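Alkaline phosphatase (Antarctic bacterium, PDB 2W5V) probably acts as an alkaline phosphatase, hydrolysing phosphate monoesters with the aid of two zinc ions and one magnesium ion. Local coordinates at residues N293-V298 with E352-I357. The protein carries 1 engineered substitution. Residues are numbered along the deposited sequence; the frame is centred on the assembly and turned at random.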
loop_
_atom_site.group_PDB
_atom_site.type_symbol
_atom_site.label_atom_id
_atom_site.label_comp_id
_atom_site.label_asym_id
_atom_site.label_seq_id
_atom_site.Cartn_x
_atom_site.Cartn_y
_atom_site.Cartn_z
ATOM N N ASN B 293 10.760 19.035 16.327
ATOM C CA ASN B 293 9.929 20.078 15.724
ATOM C C ASN B 293 9.830 19.918 14.217
ATOM O O ASN B 293 9.519 20.876 13.504
ATOM C CB ASN B 293 10.507 21.466 16.020
ATOM C CG ASN B 293 10.442 21.826 17.487
ATOM O OD1 ASN B 293 9.404 21.665 18.130
ATOM N ND2 ASN B 293 11.551 22.327 18.026
ATOM N N THR B 294 10.104 18.712 13.732
ATOM C CA THR B 294 10.202 18.479 12.293
ATOM C C THR B 294 9.246 17.393 11.813
ATOM O O THR B 294 9.196 16.291 12.374
ATOM C CB THR B 294 11.642 18.079 11.898
ATOM O OG1 THR B 294 12.547 19.126 12.270
ATOM C CG2 THR B 294 11.751 17.822 10.397
ATOM N N LEU B 295 8.498 17.714 10.766
ATOM C CA LEU B 295 7.600 16.759 10.133
ATOM C C LEU B 295 8.293 16.134 8.930
ATOM O O LEU B 295 8.782 16.838 8.049
ATOM C CB LEU B 295 6.319 17.463 9.687
ATOM C CG LEU B 295 5.417 16.692 8.723
ATOM C CD1 LEU B 295 4.704 15.542 9.447
ATOM C CD2 LEU B 295 4.415 17.627 8.056
ATOM N N VAL B 296 8.346 14.814 8.900
ATOM C CA VAL B 296 8.924 14.106 7.769
ATOM C C VAL B 296 7.824 13.373 7.024
ATOM O O VAL B 296 7.099 12.568 7.611
ATOM C CB VAL B 296 9.967 13.081 8.225
ATOM C CG1 VAL B 296 10.525 12.339 7.025
ATOM C CG2 VAL B 296 11.087 13.758 9.021
ATOM N N ILE B 297 7.705 13.660 5.732
ATOM C CA ILE B 297 6.720 13.015 4.878
ATOM C C ILE B 297 7.440 12.249 3.781
ATOM O O ILE B 297 8.333 12.785 3.127
ATOM C CB ILE B 297 5.797 14.044 4.199
ATOM C CG1 ILE B 297 5.080 14.897 5.251
ATOM C CG2 ILE B 297 4.795 13.336 3.290
ATOM C CD1 ILE B 297 4.651 16.253 4.717
ATOM N N VAL B 298 7.053 10.994 3.593
ATOM C CA VAL B 298 7.636 10.152 2.549
ATOM C C VAL B 298 6.529 9.633 1.644
ATOM O O VAL B 298 5.547 9.045 2.121
ATOM C CB VAL B 298 8.367 8.925 3.135
ATOM C CG1 VAL B 298 8.858 8.026 2.007
ATOM C CG2 VAL B 298 9.540 9.352 4.033
ATOM N N GLU B 352 -0.347 13.126 11.814
ATOM C CA GLU B 352 -1.652 12.460 11.809
ATOM C C GLU B 352 -2.555 12.997 10.687
ATOM O O GLU B 352 -3.492 12.335 10.264
ATOM C CB GLU B 352 -2.361 12.624 13.159
ATOM C CG GLU B 352 -1.672 11.951 14.348
ATOM C CD GLU B 352 -0.434 12.699 14.856
ATOM O OE1 GLU B 352 -0.150 13.836 14.399
ATOM O OE2 GLU B 352 0.260 12.135 15.731
ATOM N N GLU B 353 -2.275 14.210 10.223
ATOM C CA GLU B 353 -3.068 14.805 9.154
ATOM C C GLU B 353 -2.984 13.998 7.857
ATOM O O GLU B 353 -3.861 14.102 6.993
ATOM C CB GLU B 353 -2.613 16.246 8.900
ATOM C CG GLU B 353 -3.445 16.979 7.860
ATOM C CD GLU B 353 -4.903 17.120 8.272
ATOM O OE1 GLU B 353 -5.164 17.323 9.477
ATOM O OE2 GLU B 353 -5.787 17.033 7.388
ATOM N N PHE B 354 -1.946 13.176 7.728
ATOM C CA PHE B 354 -1.682 12.508 6.454
ATOM C C PHE B 354 -2.228 11.079 6.332
ATOM O O PHE B 354 -1.897 10.380 5.371
ATOM C CB PHE B 354 -0.181 12.541 6.146
ATOM C CG PHE B 354 0.349 13.930 5.965
ATOM C CD1 PHE B 354 0.644 14.722 7.066
ATOM C CD2 PHE B 354 0.492 14.472 4.695
ATOM C CE1 PHE B 354 1.106 16.020 6.907
ATOM C CE2 PHE B 354 0.948 15.772 4.527
ATOM C CZ PHE B 354 1.247 16.547 5.634
ATOM N N ILE B 355 -3.071 10.651 7.270
ATOM C CA ILE B 355 -3.644 9.299 7.204
ATOM C C ILE B 355 -4.889 9.265 6.316
ATOM O O ILE B 355 -5.273 10.277 5.741
ATOM C CB ILE B 355 -3.960 8.735 8.602
ATOM C CG1 ILE B 355 -5.095 9.515 9.271
ATOM C CG2 ILE B 355 -2.699 8.735 9.479
ATOM C CD1 ILE B 355 -5.417 9.016 10.678
ATOM N N GLY B 356 -5.518 8.104 6.185
ATOM C CA GLY B 356 -6.652 7.985 5.285
ATOM C C GLY B 356 -6.264 7.997 3.810
ATOM O O GLY B 356 -5.092 7.839 3.446
ATOM N N ILE B 357 -7.258 8.186 2.951
ATOM C CA ILE B 357 -7.055 8.087 1.509
ATOM C C ILE B 357 -7.489 9.394 0.874
ATOM O O ILE B 357 -8.555 9.919 1.203
ATOM C CB ILE B 357 -7.893 6.937 0.918
ATOM C CG1 ILE B 357 -7.539 5.620 1.621
ATOM C CG2 ILE B 357 -7.684 6.834 -0.602
ATOM C CD1 ILE B 357 -8.275 4.375 1.044
#
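F354 turns one face of its ring toward strand 294-299, and the CZ end of the ring takes the closest contacts, from L295 and I297. The closer approach is that of I297, whose CD1 methyl lies 3.5 Å from F354 CZ and 3.7 Å from F354 CE2. Its CG1 sits over that face of the ring, 4.2 Å above the plane and displaced toward the rim, and the isoleucine crosses the phenylalanine at roughly a right angle. This branch is brought there by a chi1 of -58°, which sets CG1 beside the backbone N and leaves CG2 opposite that nitrogen. L295 points at F354 from the opposite direction, its CD2 methyl standing obliquely to the ring, 3.9 Å from F354 CE1, with CG swung anti to the backbone N (chi1 166°). The contact consists of apolar side chains, all three buried, and is small at 130 Å². It is core packing on one face of the mostly parallel central sheet of the alpha/beta alkaline phosphatase fold; V296 and V298 pack on helix 267-291 on the other face. Helix 362-371 packs against the same three side chains, V370 on L295, I367 on I297 and K366 on F354. The contact thus ties strand 294-299, flanked by strands 36-42 and 342-347, to the turn leading into strand 356-359, the outermost on this side within the chain, where I357 packs on Y63 of the second subunit.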